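Local coordinates for protein vinylacetyl-CoA Delta-isomerase (PDB 6VJR) that probably acts as a 4-hydroxybutyryl-CoA dehydratase and vinylacetyl-CoA isomerase, using bound FAD and a [4Fe-4S] cluster, at residues G14-F22 against A219-R230; D174-A185 against A255-W266. All coordinates share one frame; numbering follows the deposited sequence. Where two conformers were deposited one is given.

Contact 1: G14-F22 against A219-R230; sequences GRDLKVYLF and ADAKGVTYIYGR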
loop_
_atom_site.group_PDB
_atom_site.type_symbol
_atom_site.label_atom_id
_atom_site.label_comp_id
_atom_site.label_asym_id
_atom_site.label_seq_id
_atom_site.Cartn_x
_atom_site.Cartn_y
_atom_site.Cartn_z
ATOM N N GLY A 14 -13.132 22.984 -42.335
ATOM C CA GLY A 14 -14.264 23.302 -43.172
ATOM C C GLY A 14 -15.441 22.350 -43.000
ATOM O O GLY A 14 -16.287 22.358 -43.908
ATOM N N ARG A 15 -15.526 21.598 -41.868
ATOM C CA ARG A 15 -16.555 20.567 -41.729
ATOM C C ARG A 15 -17.859 21.053 -41.101
ATOM O O ARG A 15 -18.907 20.394 -41.208
ATOM C CB ARG A 15 -16.067 19.350 -40.957
ATOM C CG ARG A 15 -14.769 18.803 -41.539
ATOM C CD ARG A 15 -14.520 17.370 -41.079
ATOM N NE ARG A 15 -14.325 17.319 -39.628
ATOM C CZ ARG A 15 -14.274 16.207 -38.898
ATOM N NH1 ARG A 15 -14.303 15.027 -39.490
ATOM N NH2 ARG A 15 -14.160 16.276 -37.595
ATOM N N ASP A 16 -17.818 22.198 -40.439
ATOM C CA ASP A 16 -19.007 22.743 -39.777
ATOM C C ASP A 16 -19.783 21.759 -38.878
ATOM O O ASP A 16 -21.021 21.792 -38.821
ATOM C CB ASP A 16 -19.907 23.445 -40.782
ATOM C CG ASP A 16 -20.889 24.427 -40.149
ATOM O OD1 ASP A 16 -20.496 25.107 -39.153
ATOM O OD2 ASP A 16 -22.035 24.519 -40.648
ATOM N N LEU A 17 -19.086 20.970 -38.059
ATOM C CA LEU A 17 -19.685 20.261 -36.921
ATOM C C LEU A 17 -20.299 21.301 -35.997
ATOM O O LEU A 17 -19.755 22.387 -35.913
ATOM C CB LEU A 17 -18.578 19.486 -36.182
ATOM C CG LEU A 17 -18.274 18.053 -36.651
ATOM C CD1 LEU A 17 -17.945 17.931 -38.101
ATOM C CD2 LEU A 17 -17.192 17.386 -35.803
ATOM N N LYS A 18 -21.399 20.948 -35.324
ATOM C CA LYS A 18 -22.005 21.790 -34.317
ATOM C C LYS A 18 -21.324 21.489 -32.980
ATOM O O LYS A 18 -21.574 20.443 -32.390
ATOM C CB LYS A 18 -23.516 21.548 -34.247
ATOM C CG LYS A 18 -24.178 22.514 -33.321
ATOM C CD LYS A 18 -25.670 22.292 -33.109
ATOM C CE LYS A 18 -26.493 22.511 -34.296
ATOM N NZ LYS A 18 -27.898 22.207 -34.036
ATOM N N VAL A 19 -20.453 22.402 -32.531
ATOM C CA VAL A 19 -19.649 22.202 -31.330
ATOM C C VAL A 19 -19.833 23.378 -30.385
ATOM O O VAL A 19 -19.516 24.509 -30.740
ATOM C CB VAL A 19 -18.153 22.027 -31.642
ATOM C CG1 VAL A 19 -17.313 21.885 -30.385
ATOM C CG2 VAL A 19 -17.901 20.889 -32.599
ATOM N N TYR A 20 -20.301 23.089 -29.177
ATOM C CA TYR A 20 -20.417 24.119 -28.153
ATOM C C TYR A 20 -19.247 24.025 -27.181
ATOM O O TYR A 20 -18.995 22.950 -26.652
ATOM C CB TYR A 20 -21.731 23.988 -27.388
ATOM C CG TYR A 20 -22.915 24.404 -28.236
ATOM C CD1 TYR A 20 -23.127 25.731 -28.575
ATOM C CD2 TYR A 20 -23.797 23.469 -28.716
ATOM C CE1 TYR A 20 -24.185 26.119 -29.374
ATOM C CE2 TYR A 20 -24.879 23.854 -29.476
ATOM C CZ TYR A 20 -25.077 25.181 -29.820
ATOM O OH TYR A 20 -26.095 25.593 -30.652
ATOM N N LEU A 21 -18.559 25.165 -26.965
ATOM C CA LEU A 21 -17.506 25.276 -25.960
ATOM C C LEU A 21 -17.605 26.651 -25.326
ATOM O O LEU A 21 -17.521 27.659 -26.020
ATOM C CB LEU A 21 -16.149 25.050 -26.634
ATOM C CG LEU A 21 -14.903 25.306 -25.779
ATOM C CD1 LEU A 21 -14.918 24.565 -24.464
ATOM C CD2 LEU A 21 -13.709 24.899 -26.596
ATOM N N PHE A 22 -17.808 26.686 -23.995
ATOM C CA PHE A 22 -17.941 27.928 -23.263
ATOM C C PHE A 22 -19.070 28.791 -23.817
ATOM O O PHE A 22 -18.979 30.038 -23.816
ATOM C CB PHE A 22 -16.631 28.722 -23.263
ATOM C CG PHE A 22 -15.475 28.022 -22.588
ATOM C CD1 PHE A 22 -15.613 27.443 -21.328
ATOM C CD2 PHE A 22 -14.225 28.002 -23.198
ATOM C CE1 PHE A 22 -14.528 26.833 -20.717
ATOM C CE2 PHE A 22 -13.147 27.347 -22.605
ATOM C CZ PHE A 22 -13.325 26.740 -21.368
ATOM N N ALA A 219 -18.766 11.995 -38.632
ATOM C CA ALA A 219 -18.722 12.985 -37.569
ATOM C C ALA A 219 -19.598 14.186 -37.904
ATOM O O ALA A 219 -20.039 14.866 -36.995
ATOM C CB ALA A 219 -17.306 13.461 -37.334
ATOM N N ASP A 220 -19.837 14.452 -39.199
ATOM C CA ASP A 220 -20.682 15.574 -39.637
ATOM C C ASP A 220 -22.149 15.191 -39.868
ATOM O O ASP A 220 -22.850 15.950 -40.515
ATOM C CB ASP A 220 -20.118 16.245 -40.882
ATOM C CG ASP A 220 -20.070 15.419 -42.150
ATOM O OD1 ASP A 220 -20.424 14.214 -42.068
ATOM O OD2 ASP A 220 -19.712 16.012 -43.226
ATOM N N ALA A 221 -22.616 14.037 -39.355
ATOM C CA ALA A 221 -24.007 13.633 -39.478
ATOM C C ALA A 221 -24.969 14.704 -38.970
ATOM O O ALA A 221 -24.728 15.319 -37.933
ATOM C CB ALA A 221 -24.232 12.354 -38.733
ATOM N N LYS A 222 -26.096 14.840 -39.683
ATOM C CA LYS A 222 -27.182 15.717 -39.240
ATOM C C LYS A 222 -27.807 15.170 -37.957
ATOM O O LYS A 222 -27.968 13.969 -37.799
ATOM C CB LYS A 222 -28.202 15.846 -40.383
ATOM C CG LYS A 222 -27.593 16.583 -41.565
ATOM C CD LYS A 222 -26.936 17.936 -41.286
ATOM C CE LYS A 222 -26.457 18.639 -42.536
ATOM N NZ LYS A 222 -25.668 19.828 -42.207
ATOM N N GLY A 223 -28.128 16.061 -37.022
ATOM C CA GLY A 223 -28.813 15.697 -35.793
ATOM C C GLY A 223 -27.861 15.529 -34.611
ATOM O O GLY A 223 -28.305 15.256 -33.495
ATOM N N VAL A 224 -26.560 15.721 -34.849
ATOM C CA VAL A 224 -25.540 15.570 -33.819
ATOM C C VAL A 224 -25.153 16.941 -33.294
ATOM O O VAL A 224 -24.904 17.867 -34.055
ATOM C CB VAL A 224 -24.278 14.868 -34.350
ATOM C CG1 VAL A 224 -23.224 14.747 -33.257
ATOM C CG2 VAL A 224 -24.587 13.493 -34.962
ATOM N N THR A 225 -25.091 17.041 -31.966
ATOM C CA THR A 225 -24.515 18.192 -31.295
ATOM C C THR A 225 -23.397 17.697 -30.376
ATOM O O THR A 225 -23.588 16.709 -29.656
ATOM C CB THR A 225 -25.587 18.908 -30.465
ATOM O OG1 THR A 225 -26.726 19.274 -31.261
ATOM C CG2 THR A 225 -24.994 20.129 -29.788
ATOM N N TYR A 226 -22.261 18.407 -30.401
ATOM C CA TYR A 226 -21.131 18.122 -29.515
ATOM C C TYR A 226 -21.034 19.214 -28.467
ATOM O O TYR A 226 -21.049 20.404 -28.812
ATOM C CB TYR A 226 -19.798 18.065 -30.273
ATOM C CG TYR A 226 -19.735 17.021 -31.363
ATOM C CD1 TYR A 226 -20.150 17.330 -32.648
ATOM C CD2 TYR A 226 -19.282 15.734 -31.124
ATOM C CE1 TYR A 226 -20.088 16.396 -33.676
ATOM C CE2 TYR A 226 -19.211 14.795 -32.143
ATOM C CZ TYR A 226 -19.621 15.120 -33.422
ATOM O OH TYR A 226 -19.535 14.141 -34.378
ATOM N N ILE A 227 -20.935 18.803 -27.187
ATOM C CA ILE A 227 -20.745 19.743 -26.100
ATOM C C ILE A 227 -19.411 19.416 -25.425
ATOM O O ILE A 227 -19.261 18.356 -24.851
ATOM C CB ILE A 227 -21.922 19.776 -25.126
ATOM C CG1 ILE A 227 -23.272 19.977 -25.836
ATOM C CG2 ILE A 227 -21.660 20.887 -24.115
ATOM C CD1 ILE A 227 -24.467 19.884 -24.927
ATOM N N TYR A 228 -18.449 20.315 -25.586
ATOM C CA TYR A 228 -17.071 20.050 -25.206
ATOM C C TYR A 228 -16.948 19.920 -23.686
ATOM O O TYR A 228 -17.553 20.673 -22.956
ATOM C CB TYR A 228 -16.188 21.191 -25.713
ATOM C CG TYR A 228 -14.788 20.780 -26.148
ATOM C CD1 TYR A 228 -14.553 20.360 -27.456
ATOM C CD2 TYR A 228 -13.707 20.817 -25.282
ATOM C CE1 TYR A 228 -13.320 19.922 -27.865
ATOM C CE2 TYR A 228 -12.447 20.407 -25.702
ATOM C CZ TYR A 228 -12.259 19.986 -27.001
ATOM O OH TYR A 228 -11.029 19.579 -27.419
ATOM N N GLY A 229 -16.089 19.015 -23.215
ATOM C CA GLY A 229 -15.786 18.934 -21.798
ATOM C C GLY A 229 -14.673 19.895 -21.374
ATOM O O GLY A 229 -13.685 20.075 -22.047
ATOM N N ARG A 230 -14.811 20.466 -20.175
ATOM C CA ARG A 230 -13.724 21.217 -19.578
ATOM C C ARG A 230 -12.631 20.253 -19.140
ATOM O O ARG A 230 -12.868 19.060 -18.990
ATOM C CB ARG A 230 -14.192 22.003 -18.361
ATOM C CG ARG A 230 -15.092 23.182 -18.676
ATOM C CD ARG A 230 -15.043 24.222 -17.594
ATOM N NE ARG A 230 -13.785 24.972 -17.667
ATOM C CZ ARG A 230 -13.655 26.237 -17.287
ATOM N NH1 ARG A 230 -14.639 26.863 -16.630
ATOM N NH2 ARG A 230 -12.498 26.850 -17.474
HETATM O O HOH W 1 -18.890 18.574 -43.290
HETATM O O HOH W 2 -22.715 18.504 -35.688
HETATM O O HOH W 3 -27.469 19.500 -34.473
#
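Three backbone hydrogen bonds join Lys18-Leu21 to Thr225-Tyr228 as parallel strands, their short axes 20° apart, a pairing that brings the N-terminal strand 19-21 alongside 224-228 in the mixed sheet. Tyr226 N donates to Lys18 O, Tyr20 N to Tyr226 O at 2.8 Å, and Tyr228 N to Tyr20 O. The first two bonds flank the parallel bridge of Val19 with Tyr226.

Apolar contacts divide between the two faces of the sheet. On the Val19 and Tyr226 face, Leu17 CD2 comes 3.7 Å from Tyr226 CE1, while Val19 CG2 packs on Tyr226 CB. On the face of Tyr20 and Ile227, the Tyr20 ring, its CG anti to the carbonyl carbon (chi1 -72°), turns its edge to Thr225 CG2, 3.7 Å from CD2. His399 of the second subunit also meets this ring. Beyond the strands, Phe22 CE1 points into the centre of the Arg230 guanidinium face, 3.6 Å from CZ, the two planes 79° apart.

Side-chain and water-mediated bonds add to these. Tyr226 OH donates to Ala219 O at 2.8 Å, on a carbonyl lone pair, which ties the ring back to Ala219 across the type II turn from Ala221 to Val224. Water bridges Arg15 O to Asp220 OD2, and another joins Lys18 N to Val224 O.

Arg230 is held by salt bridges to Asp234 and to Glu239 and Asp244 of the second subunit; these acids probably offset its charge at this subunit boundary.

Contact 2: D174-A185 against A255-W266; sequences DEKGVYVSGAKA and ALIILDRVFIPW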
loop_
_atom_site.group_PDB
_atom_site.type_symbol
_atom_site.label_atom_id
_atom_site.label_comp_id
_atom_site.label_asym_id
_atom_site.label_seq_id
_atom_site.Cartn_x
_atom_site.Cartn_y
_atom_site.Cartn_z
ATOM N N ASP A 174 -37.101 3.052 -41.276
ATOM C CA ASP A 174 -37.757 3.060 -42.578
ATOM C C ASP A 174 -37.029 2.085 -43.497
ATOM O O ASP A 174 -36.215 1.279 -43.077
ATOM C CB ASP A 174 -37.870 4.479 -43.113
ATOM C CG ASP A 174 -36.560 5.146 -43.509
ATOM O OD1 ASP A 174 -35.549 4.425 -43.641
ATOM O OD2 ASP A 174 -36.569 6.393 -43.669
ATOM N N GLU A 175 -37.375 2.123 -44.783
ATOM C CA GLU A 175 -36.798 1.199 -45.742
ATOM C C GLU A 175 -35.293 1.417 -45.921
ATOM O O GLU A 175 -34.645 0.550 -46.502
ATOM C CB GLU A 175 -37.549 1.295 -47.079
ATOM C CG GLU A 175 -37.479 2.666 -47.758
ATOM C CD GLU A 175 -38.207 3.862 -47.127
ATOM O OE1 GLU A 175 -39.117 3.704 -46.259
ATOM O OE2 GLU A 175 -37.826 5.002 -47.506
ATOM N N LYS A 176 -34.751 2.586 -45.560
ATOM C CA LYS A 176 -33.367 2.912 -45.868
ATOM C C LYS A 176 -32.447 2.777 -44.632
ATOM O O LYS A 176 -31.220 2.703 -44.757
ATOM C CB LYS A 176 -33.312 4.361 -46.372
ATOM C CG LYS A 176 -33.988 4.659 -47.714
ATOM C CD LYS A 176 -33.380 3.862 -48.849
ATOM C CE LYS A 176 -33.815 4.305 -50.207
ATOM N NZ LYS A 176 -33.568 3.221 -51.157
ATOM N N GLY A 177 -33.017 2.742 -43.425
ATOM C CA GLY A 177 -32.186 2.651 -42.223
ATOM C C GLY A 177 -32.954 2.959 -40.949
ATOM O O GLY A 177 -34.178 2.894 -40.933
ATOM N N VAL A 178 -32.195 3.227 -39.882
ATOM C CA VAL A 178 -32.735 3.506 -38.557
ATOM C C VAL A 178 -32.475 4.965 -38.181
ATOM O O VAL A 178 -31.575 5.629 -38.722
ATOM C CB VAL A 178 -32.141 2.547 -37.508
ATOM C CG1 VAL A 178 -32.348 1.086 -37.876
ATOM C CG2 VAL A 178 -30.668 2.819 -37.309
ATOM N N TYR A 179 -33.217 5.422 -37.169
ATOM C CA TYR A 179 -33.035 6.748 -36.605
ATOM C C TYR A 179 -32.809 6.554 -35.117
ATOM O O TYR A 179 -33.552 5.795 -34.487
ATOM C CB TYR A 179 -34.277 7.625 -36.833
ATOM C CG TYR A 179 -34.535 7.856 -38.311
ATOM C CD1 TYR A 179 -35.209 6.901 -39.051
ATOM C CD2 TYR A 179 -34.116 9.009 -38.969
ATOM C CE1 TYR A 179 -35.485 7.075 -40.403
ATOM C CE2 TYR A 179 -34.367 9.191 -40.323
ATOM C CZ TYR A 179 -35.049 8.221 -41.039
ATOM O OH TYR A 179 -35.270 8.385 -42.369
ATOM N N VAL A 180 -31.727 7.161 -34.595
ATOM C CA VAL A 180 -31.366 6.961 -33.200
ATOM C C VAL A 180 -31.388 8.288 -32.465
ATOM O O VAL A 180 -31.096 9.332 -33.043
ATOM C CB VAL A 180 -29.991 6.289 -32.999
ATOM C CG1 VAL A 180 -29.934 4.884 -33.545
ATOM C CG2 VAL A 180 -28.844 7.114 -33.553
ATOM N N SER A 181 -31.728 8.212 -31.172
ATOM C CA SER A 181 -31.656 9.332 -30.260
ATOM C C SER A 181 -31.007 8.868 -28.958
ATOM O O SER A 181 -31.120 7.704 -28.557
ATOM C CB SER A 181 -33.034 9.926 -29.993
ATOM O OG SER A 181 -33.608 10.464 -31.176
ATOM N N GLY A 182 -30.360 9.824 -28.287
ATOM C CA GLY A 182 -29.692 9.563 -27.034
ATOM C C GLY A 182 -28.429 10.410 -26.990
ATOM O O GLY A 182 -28.384 11.500 -27.547
ATOM N N ALA A 183 -27.437 9.935 -26.260
ATOM C CA ALA A 183 -26.188 10.659 -26.144
ATOM C C ALA A 183 -25.084 9.676 -25.790
ATOM O O ALA A 183 -25.379 8.592 -25.258
ATOM C CB ALA A 183 -26.322 11.706 -25.092
ATOM N N LYS A 184 -23.854 10.094 -26.031
ATOM C CA LYS A 184 -22.671 9.335 -25.646
ATOM C C LYS A 184 -21.730 10.314 -24.936
ATOM O O LYS A 184 -21.464 11.387 -25.454
ATOM C CB LYS A 184 -22.011 8.695 -26.875
ATOM C CG LYS A 184 -22.848 7.599 -27.523
ATOM C CD LYS A 184 -23.173 6.325 -26.738
ATOM C CE LYS A 184 -23.769 5.241 -27.565
ATOM N NZ LYS A 184 -24.151 4.111 -26.692
ATOM N N ALA A 185 -21.365 10.004 -23.675
ATOM C CA ALA A 185 -20.587 10.904 -22.846
ATOM C C ALA A 185 -19.107 10.549 -22.862
ATOM O O ALA A 185 -18.726 9.422 -23.149
ATOM C CB ALA A 185 -21.153 10.891 -21.441
ATOM N N ALA A 255 -15.880 15.027 -25.373
ATOM C CA ALA A 255 -17.116 15.776 -25.546
ATOM C C ALA A 255 -18.314 14.855 -25.302
ATOM O O ALA A 255 -18.211 13.640 -25.429
ATOM C CB ALA A 255 -17.173 16.411 -26.927
ATOM N N LEU A 256 -19.458 15.479 -25.020
ATOM C CA LEU A 256 -20.755 14.827 -24.984
ATOM C C LEU A 256 -21.370 14.926 -26.376
ATOM O O LEU A 256 -21.521 16.016 -26.924
ATOM C CB LEU A 256 -21.590 15.552 -23.936
ATOM C CG LEU A 256 -23.025 15.069 -23.746
ATOM C CD1 LEU A 256 -23.143 13.649 -23.268
ATOM C CD2 LEU A 256 -23.775 16.025 -22.850
ATOM N N ILE A 257 -21.722 13.772 -26.927
ATOM C CA ILE A 257 -22.335 13.689 -28.242
ATOM C C ILE A 257 -23.840 13.491 -28.051
ATOM O O ILE A 257 -24.295 12.494 -27.473
ATOM C CB ILE A 257 -21.767 12.533 -29.053
ATOM C CG1 ILE A 257 -20.245 12.488 -29.080
ATOM C CG2 ILE A 257 -22.356 12.590 -30.465
ATOM C CD1 ILE A 257 -19.706 11.319 -29.874
ATOM N N ILE A 258 -24.598 14.488 -28.472
ATOM C CA ILE A 258 -26.046 14.394 -28.453
ATOM C C ILE A 258 -26.532 13.915 -29.815
ATOM O O ILE A 258 -26.059 14.400 -30.835
ATOM C CB ILE A 258 -26.709 15.720 -28.074
ATOM C CG1 ILE A 258 -26.031 16.409 -26.880
ATOM C CG2 ILE A 258 -28.215 15.481 -27.880
ATOM C CD1 ILE A 258 -26.132 15.638 -25.582
ATOM N N LEU A 259 -27.474 12.959 -29.810
ATOM C CA LEU A 259 -28.079 12.422 -31.023
ATOM C C LEU A 259 -29.582 12.684 -31.032
ATOM O O LEU A 259 -30.294 12.254 -30.104
ATOM C CB LEU A 259 -27.830 10.915 -31.045
ATOM C CG LEU A 259 -26.378 10.472 -30.822
ATOM C CD1 LEU A 259 -26.261 9.014 -30.414
ATOM C CD2 LEU A 259 -25.563 10.726 -32.038
ATOM N N ASP A 260 -30.059 13.414 -32.043
ATOM C CA ASP A 260 -31.478 13.711 -32.238
ATOM C C ASP A 260 -31.911 13.145 -33.586
ATOM O O ASP A 260 -31.751 13.759 -34.637
ATOM C CB ASP A 260 -31.757 15.195 -32.142
ATOM C CG ASP A 260 -33.222 15.557 -32.253
ATOM O OD1 ASP A 260 -34.059 14.641 -32.169
ATOM O OD2 ASP A 260 -33.515 16.751 -32.456
ATOM N N ARG A 261 -32.460 11.932 -33.520
ATOM C CA ARG A 261 -33.056 11.292 -34.680
ATOM C C ARG A 261 -32.034 11.252 -35.813
ATOM O O ARG A 261 -32.354 11.565 -36.977
ATOM C CB ARG A 261 -34.371 11.936 -35.125
ATOM C CG ARG A 261 -35.488 11.842 -34.100
ATOM C CD ARG A 261 -36.640 12.780 -34.439
ATOM N NE ARG A 261 -36.101 14.135 -34.200
ATOM C CZ ARG A 261 -36.691 15.310 -34.352
ATOM N NH1 ARG A 261 -35.978 16.404 -34.154
ATOM N NH2 ARG A 261 -37.967 15.405 -34.720
ATOM N N VAL A 262 -30.822 10.801 -35.449
ATOM C CA VAL A 262 -29.758 10.661 -36.410
ATOM C C VAL A 262 -30.019 9.427 -37.268
ATOM O O VAL A 262 -30.280 8.347 -36.755
ATOM C CB VAL A 262 -28.406 10.585 -35.667
ATOM C CG1 VAL A 262 -27.233 10.349 -36.606
ATOM C CG2 VAL A 262 -28.125 11.832 -34.882
ATOM N N PHE A 263 -29.875 9.579 -38.580
ATOM C CA PHE A 263 -30.104 8.506 -39.523
ATOM C C PHE A 263 -28.849 7.680 -39.734
ATOM O O PHE A 263 -27.762 8.228 -39.929
ATOM C CB PHE A 263 -30.522 9.101 -40.858
ATOM C CG PHE A 263 -30.705 8.047 -41.931
ATOM C CD1 PHE A 263 -31.786 7.170 -41.873
ATOM C CD2 PHE A 263 -29.819 7.943 -42.996
ATOM C CE1 PHE A 263 -31.976 6.205 -42.866
ATOM C CE2 PHE A 263 -30.019 6.977 -43.978
ATOM C CZ PHE A 263 -31.090 6.119 -43.908
ATOM N N ILE A 264 -29.039 6.364 -39.706
ATOM C CA ILE A 264 -27.985 5.411 -40.012
ATOM C C ILE A 264 -28.505 4.476 -41.086
ATOM O O ILE A 264 -29.437 3.722 -40.816
ATOM C CB ILE A 264 -27.524 4.606 -38.788
ATOM C CG1 ILE A 264 -27.307 5.518 -37.584
ATOM C CG2 ILE A 264 -26.285 3.791 -39.144
ATOM C CD1 ILE A 264 -26.845 4.812 -36.328
ATOM N N PRO A 265 -27.908 4.480 -42.297
ATOM C CA PRO A 265 -28.384 3.607 -43.347
ATOM C C PRO A 265 -28.041 2.158 -43.009
ATOM O O PRO A 265 -27.107 1.889 -42.274
ATOM C CB PRO A 265 -27.652 4.105 -44.593
ATOM C CG PRO A 265 -26.390 4.705 -44.062
ATOM C CD PRO A 265 -26.748 5.285 -42.708
ATOM N N TRP A 266 -28.782 1.209 -43.571
ATOM C CA TRP A 266 -28.577 -0.194 -43.252
ATOM C C TRP A 266 -27.122 -0.622 -43.396
ATOM O O TRP A 266 -26.649 -1.452 -42.632
ATOM C CB TRP A 266 -29.493 -1.066 -44.117
ATOM C CG TRP A 266 -30.937 -0.907 -43.755
ATOM C CD1 TRP A 266 -31.953 -0.580 -44.601
ATOM C CD2 TRP A 266 -31.531 -1.055 -42.446
ATOM N NE1 TRP A 266 -33.130 -0.523 -43.914
ATOM C CE2 TRP A 266 -32.912 -0.804 -42.599
ATOM C CE3 TRP A 266 -31.048 -1.382 -41.179
ATOM C CZ2 TRP A 266 -33.808 -0.863 -41.540
ATOM C CZ3 TRP A 266 -31.943 -1.462 -40.131
ATOM C CH2 TRP A 266 -33.298 -1.199 -40.313
#
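The indole of Trp266 lies flat against the backbone of Gly177, whose CA stands 3.6 Å from the centroid of the five-membered ring and 14° off its normal, a CH-pi contact. Beyond it, Val178 CG1 reaches Trp266 CZ3 at 3.4 Å. At the ring edge NE1 donates weakly to Glu175 O, while the backbone N of Trp266 bonds to Lys176 O. With an alanine here, Gly177 CA would probably lose the indole face, Val178 CG1 its contact with CZ3, and Glu175 O this weak donor.

Phe263 and Tyr179 share one face of the sheet, with Val178, Val180, Val262 and Ile264 on the opposite one. Phe263 CD1 sits over the tyrosine ring toward its rim, 3.5 Å from Tyr179 CZ, with planes 49° apart, a tilted pairing. Phe263 CG is anti to its backbone N (chi1 177°), which carries the ring forward along its own strand, toward Pro265, until CE1 comes 3.6 Å from Gly177 CA. Tyr179 OH donates to Asp174 OD2 at 2.7 Å, and Asp174 OD1 accepts from Lys176 N in an Asx turn, so one carboxylate fixes both the ring and the turn that links strand 169-173 to strand 177-188.

On the Val178 face, Val178 CG2 packs 3.9 Å from Ile264 CB.

Pairing is antiparallel throughout, but Arg261 and Val262 both face Val180, a G1 bulge that shifts the register by one. There Ser181 OG accepts from Arg261 N at 3.0 Å, supplying a side-chain acceptor at the corner. Farther along, Lys184 NZ is salt-bridged to Asp149 and hydrogen-bonded to Met147 O and Met199 O, so its charge is probably balanced there, the side chain about 6 Å from the FAD.

How the contacts relate
From the N terminus the chain first lays down 14-22, then 174-185, 219-230 and 255-266, so the two contacts cross: contact 2 opens inside the loop that contact 1 closes at 219-230, and itself closes only after it. Contact 1 spans 196 intervening residues, helical and strand alike, whereas the 69 within contact 2 hold strand but no helix. Both belong to one mixed sheet, in which strand 224-228 lies antiparallel beside strand 254-259: Thr225 O and Ile258 N are 2.7 Å apart, Ile227 N and Leu256 O 2.9 Å, probable hydrogen bonds. The N-terminal strand is thereby tied, through 224-228 and 254-259, to strand 177-188 near the FAD.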